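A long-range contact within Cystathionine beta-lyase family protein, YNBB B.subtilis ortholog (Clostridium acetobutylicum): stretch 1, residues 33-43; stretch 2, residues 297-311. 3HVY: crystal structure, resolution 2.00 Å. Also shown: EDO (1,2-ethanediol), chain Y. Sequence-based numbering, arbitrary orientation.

Stretch 1 (33-43) KEFKYYDEIRE
Stretch 2, residues 297-311: APHVTIEAVKGAVFC

Two helices, 33-43 and 297-311, at least 256 residues apart in sequence where they touch, pack nearly antiparallel: their axes cross at 162° and approach to 9.5 Å. Both run on beyond the stretches at each end, with helical phi/psi throughout. The register is set by CA-CA distances of 8.1 Å for Glu-34 with Val-309, 6.5 Å for Phe-35 with Lys-306 and 5.8 Å for Arg-42 with Pro-298. Together the stretches bury 642 Å².

The apolar layer rests on two aromatic rings, each with an aliphatic chain over one face. Phe-35 (chi1 -80°, chi2 19°) starts sideways, but its end comes nearer the partner helix. Lys-306 CG lies 3.8 Å from the Phe-35 ring centroid, 10° off the normal, a CH-pi contact that uses the methylenes of a lysine as a lid. Val-309 CG1, 4.0 Å from Phe-35 CE1, and Phe-310 CB sit at the ring edge. Tyr-38 (m, chi2 -65°) points toward the other helix; Val-305 CG1 stands 3.8 Å from its ring centroid, 8° off the normal. Val-309 CG2 meets Tyr-38 CE2 at 3.9 Å, and Ile-302 CG2 meets Tyr-38 CB at 3.8 Å. Compact beta-branched residues suit these places: Ile-302 (m, m), Val-305 (t) and Val-309 (t) all point toward stretch 1 and reach it close to their own backbone. The Tyr-38 hydroxyl is satisfied elsewhere in the structure.

Charge takes over beyond the methylenes. Lys-306, m then t, t, t, extends until NZ donates a hydrogen bond to Asp-39 OD1 at 2.7 Å, within a salt bridge. Asp-39 (m, chi2 -14°) also draws Arg-42: OD1 lies 3.3 Å from Arg-42 NH2, but well out of the guanidinium plane, so the attraction is of charges alone.

Arg-42 (t, t, p, chi4 -169°) is the knob, set among His-299, Ile-302, Glu-303 and Lys-306, with 114 Å² covered. Its CB touches Ile-302 CG1 at 4.0 Å, and its CG approaches Pro-298 O at 3.7 Å. Arg-42 NH1 forms a long salt bridge with Glu-303 OE2, 4.0 Å, at the guanidinium edge. Glu-303 (m, m, chi3 -64°) starts away, yet its end comes nearer. The like charges of Arg-42 NH1 and Lys-306 NZ, 3.7 Å apart, have Asp-39 OD1 close to both side chains, and Glu-303 adds further negative charge.

A water and an ethanediol, the latter probably from the crystallisation liquor, occupy the polar corner. The water accepts from Arg-42 NH1 at 2.8 Å and donates to His-299 O at 2.8 Å and Glu-303 OE2 at 2.5 Å. Ethanediol O2 donates to Glu-303 OE2 at 2.6 Å and accepts a weak bond from Lys-306 NZ at 2.8 Å.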

# COMPACT_ATOMS: atom_id res chain seq x y z
N LYS D 33 -21.21 35.50 -11.78
CA LYS D 33 -22.45 35.27 -11.02
C LYS D 33 -22.78 33.77 -10.91
O LYS D 33 -23.26 33.32 -9.87
CB LYS D 33 -23.65 36.05 -11.62
N GLU D 34 -22.56 33.01 -11.99
CA GLU D 34 -22.76 31.58 -11.93
C GLU D 34 -21.84 30.95 -10.85
O GLU D 34 -22.25 30.10 -10.10
CB GLU D 34 -22.45 30.93 -13.27
CG GLU D 34 -23.22 31.42 -14.44
CD GLU D 34 -24.69 31.52 -14.17
OE1 GLU D 34 -25.30 30.51 -13.77
OE2 GLU D 34 -25.23 32.62 -14.39
N PHE D 35 -20.57 31.32 -10.85
CA PHE D 35 -19.61 30.78 -9.90
C PHE D 35 -20.06 31.02 -8.44
O PHE D 35 -19.90 30.15 -7.56
CB PHE D 35 -18.21 31.37 -10.15
CG PHE D 35 -17.44 30.72 -11.29
CD1 PHE D 35 -18.08 29.97 -12.27
CD2 PHE D 35 -16.08 30.97 -11.43
CE1 PHE D 35 -17.36 29.43 -13.36
CE2 PHE D 35 -15.36 30.41 -12.45
CZ PHE D 35 -15.98 29.63 -13.41
N LYS D 36 -20.60 32.20 -8.16
CA LYS D 36 -21.07 32.51 -6.80
C LYS D 36 -22.23 31.63 -6.40
O LYS D 36 -22.39 31.22 -5.24
CB LYS D 36 -21.45 34.02 -6.67
CG LYS D 36 -20.21 34.93 -6.68
CD LYS D 36 -20.51 36.44 -6.51
N TYR D 37 -23.06 31.32 -7.38
CA TYR D 37 -24.17 30.43 -7.14
C TYR D 37 -23.64 29.04 -6.76
O TYR D 37 -24.17 28.40 -5.84
CB TYR D 37 -25.03 30.38 -8.41
CG TYR D 37 -26.09 29.32 -8.42
CD1 TYR D 37 -25.81 28.06 -8.91
CD2 TYR D 37 -27.39 29.59 -8.00
CE1 TYR D 37 -26.77 27.10 -8.95
CE2 TYR D 37 -28.36 28.65 -8.03
CZ TYR D 37 -28.04 27.40 -8.50
OH TYR D 37 -28.98 26.43 -8.56
N TYR D 38 -22.64 28.54 -7.48
CA TYR D 38 -22.08 27.21 -7.14
C TYR D 38 -21.39 27.19 -5.80
O TYR D 38 -21.39 26.14 -5.11
CB TYR D 38 -21.19 26.67 -8.24
CG TYR D 38 -22.01 26.38 -9.49
CD1 TYR D 38 -22.99 25.40 -9.49
CD2 TYR D 38 -21.85 27.14 -10.63
CE1 TYR D 38 -23.77 25.19 -10.64
CE2 TYR D 38 -22.63 26.92 -11.77
CZ TYR D 38 -23.58 25.97 -11.77
OH TYR D 38 -24.37 25.81 -12.90
N ASP D 39 -20.81 28.32 -5.41
CA ASP D 39 -20.15 28.40 -4.10
C ASP D 39 -21.12 28.17 -2.95
O ASP D 39 -20.74 27.66 -1.91
CB ASP D 39 -19.46 29.73 -3.92
CG ASP D 39 -18.24 29.85 -4.76
OD1 ASP D 39 -17.75 28.84 -5.29
OD2 ASP D 39 -17.78 30.99 -4.85
N GLU D 40 -22.35 28.63 -3.14
CA GLU D 40 -23.45 28.45 -2.16
C GLU D 40 -23.81 26.99 -1.98
O GLU D 40 -23.97 26.51 -0.87
CB GLU D 40 -24.67 29.22 -2.62
CG GLU D 40 -24.43 30.74 -2.60
CD GLU D 40 -25.59 31.50 -3.24
OE1 GLU D 40 -26.60 30.86 -3.58
OE2 GLU D 40 -25.45 32.73 -3.42
N ILE D 41 -23.92 26.30 -3.12
CA ILE D 41 -24.15 24.88 -3.11
C ILE D 41 -22.96 24.12 -2.50
O ILE D 41 -23.15 23.21 -1.71
CB ILE D 41 -24.44 24.38 -4.55
CG1 ILE D 41 -25.82 24.86 -5.01
CG2 ILE D 41 -24.40 22.85 -4.61
CD1 ILE D 41 -26.15 24.45 -6.43
N ARG D 42 -21.73 24.52 -2.84
CA ARG D 42 -20.56 23.85 -2.33
C ARG D 42 -20.49 23.92 -0.82
O ARG D 42 -20.10 22.98 -0.16
CB ARG D 42 -19.32 24.56 -2.89
CG ARG D 42 -18.07 23.93 -2.54
CD ARG D 42 -16.87 24.64 -3.20
NE ARG D 42 -16.79 25.99 -2.68
CZ ARG D 42 -16.02 26.96 -3.16
NH1 ARG D 42 -15.26 26.77 -4.19
NH2 ARG D 42 -16.04 28.15 -2.58
N GLU D 43 -20.82 25.09 -0.29
CA GLU D 43 -20.77 25.33 1.14
C GLU D 43 -21.75 24.39 1.89
O GLU D 43 -21.44 23.79 2.94
CB GLU D 43 -21.14 26.78 1.36
CG GLU D 43 -21.19 27.20 2.79
CD GLU D 43 -21.59 28.66 2.94
OE1 GLU D 43 -22.77 29.02 2.63
OE2 GLU D 43 -20.74 29.43 3.45
N ALA D 297 -14.57 15.93 -1.83
CA ALA D 297 -15.42 15.79 -3.01
C ALA D 297 -16.37 16.97 -3.34
O ALA D 297 -16.55 17.31 -4.54
CB ALA D 297 -16.16 14.48 -3.00
N PRO D 298 -17.06 17.53 -2.33
CA PRO D 298 -17.90 18.69 -2.62
C PRO D 298 -17.13 19.83 -3.25
O PRO D 298 -17.65 20.55 -4.08
CB PRO D 298 -18.40 19.12 -1.22
CG PRO D 298 -18.45 17.86 -0.43
CD PRO D 298 -17.16 17.14 -0.89
N HIS D 299 -15.91 20.02 -2.79
CA HIS D 299 -15.03 21.07 -3.32
C HIS D 299 -14.52 20.77 -4.72
O HIS D 299 -14.66 21.58 -5.64
CB HIS D 299 -13.85 21.34 -2.34
CG HIS D 299 -12.96 22.47 -2.76
ND1 HIS D 299 -13.12 23.75 -2.28
CD2 HIS D 299 -11.90 22.50 -3.60
CE1 HIS D 299 -12.20 24.53 -2.83
NE2 HIS D 299 -11.44 23.79 -3.63
N VAL D 300 -13.88 19.64 -4.87
CA VAL D 300 -13.34 19.25 -6.15
C VAL D 300 -14.41 19.16 -7.24
O VAL D 300 -14.18 19.59 -8.38
CB VAL D 300 -12.51 17.96 -6.02
CG1 VAL D 300 -12.06 17.49 -7.39
CG2 VAL D 300 -11.25 18.26 -5.12
N THR D 301 -15.60 18.68 -6.88
CA THR D 301 -16.72 18.60 -7.83
C THR D 301 -17.05 19.97 -8.39
O THR D 301 -17.17 20.11 -9.60
CB THR D 301 -17.97 17.94 -7.19
OG1 THR D 301 -17.67 16.59 -6.83
CG2 THR D 301 -19.23 18.02 -8.06
N ILE D 302 -17.03 21.01 -7.54
CA ILE D 302 -17.39 22.32 -7.96
C ILE D 302 -16.27 22.99 -8.73
O ILE D 302 -16.53 23.83 -9.58
CB ILE D 302 -17.93 23.15 -6.78
CG1 ILE D 302 -19.29 22.55 -6.33
CG2 ILE D 302 -18.11 24.72 -7.13
CD1 ILE D 302 -20.43 22.69 -7.36
N GLU D 303 -15.03 22.60 -8.49
CA GLU D 303 -13.95 23.03 -9.37
C GLU D 303 -14.23 22.53 -10.81
O GLU D 303 -14.03 23.28 -11.78
CB GLU D 303 -12.60 22.50 -8.91
CG GLU D 303 -12.11 23.04 -7.56
CD GLU D 303 -11.96 24.56 -7.56
OE1 GLU D 303 -11.11 25.07 -8.32
OE2 GLU D 303 -12.68 25.24 -6.79
N ALA D 304 -14.71 21.30 -10.93
CA ALA D 304 -14.97 20.71 -12.26
C ALA D 304 -16.20 21.38 -12.89
O ALA D 304 -16.20 21.68 -14.07
CB ALA D 304 -15.13 19.21 -12.14
N VAL D 305 -17.22 21.67 -12.09
CA VAL D 305 -18.38 22.40 -12.54
C VAL D 305 -17.96 23.77 -13.08
O VAL D 305 -18.36 24.14 -14.19
CB VAL D 305 -19.49 22.53 -11.49
CG1 VAL D 305 -20.68 23.37 -12.05
CG2 VAL D 305 -20.03 21.13 -11.00
N LYS D 306 -17.16 24.52 -12.33
CA LYS D 306 -16.67 25.81 -12.78
C LYS D 306 -15.92 25.69 -14.08
O LYS D 306 -16.07 26.53 -14.91
CB LYS D 306 -15.82 26.46 -11.71
CG LYS D 306 -16.67 26.93 -10.52
CD LYS D 306 -15.77 27.64 -9.45
CE LYS D 306 -16.60 28.06 -8.22
NZ LYS D 306 -15.90 28.90 -7.20
N GLY D 307 -15.11 24.64 -14.25
CA GLY D 307 -14.41 24.41 -15.50
C GLY D 307 -15.36 24.18 -16.63
O GLY D 307 -15.17 24.70 -17.71
N ALA D 308 -16.43 23.43 -16.39
CA ALA D 308 -17.41 23.16 -17.43
C ALA D 308 -18.14 24.47 -17.91
O ALA D 308 -18.27 24.75 -19.10
CB ALA D 308 -18.46 22.13 -16.88
N VAL D 309 -18.56 25.27 -16.94
CA VAL D 309 -19.28 26.53 -17.15
C VAL D 309 -18.42 27.55 -17.84
O VAL D 309 -18.87 28.24 -18.73
CB VAL D 309 -19.86 27.04 -15.78
CG1 VAL D 309 -20.36 28.50 -15.87
CG2 VAL D 309 -21.01 26.08 -15.25
N PHE D 310 -17.16 27.69 -17.40
CA PHE D 310 -16.20 28.57 -18.08
C PHE D 310 -15.94 28.06 -19.51
O PHE D 310 -15.93 28.82 -20.48
CB PHE D 310 -14.88 28.60 -17.31
CG PHE D 310 -13.75 29.30 -18.03
CD1 PHE D 310 -13.73 30.68 -18.15
CD2 PHE D 310 -12.76 28.57 -18.67
CE1 PHE D 310 -12.70 31.31 -18.83
CE2 PHE D 310 -11.76 29.19 -19.39
CZ PHE D 310 -11.72 30.57 -19.47
N CYS D 311 -15.76 26.76 -19.66
CA CYS D 311 -15.59 26.22 -21.02
C CYS D 311 -16.79 26.57 -21.94
O CYS D 311 -16.62 27.02 -23.08
CB CYS D 311 -15.40 24.71 -20.94
SG CYS D 311 -15.23 23.91 -22.55
C1 EDO Y . -11.50 28.69 -7.80
O1 EDO Y . -10.64 27.60 -8.10
C2 EDO Y . -12.93 28.21 -7.82
O2 EDO Y . -13.41 27.76 -6.55
O HOH W 1 -14.68 24.42 -5.50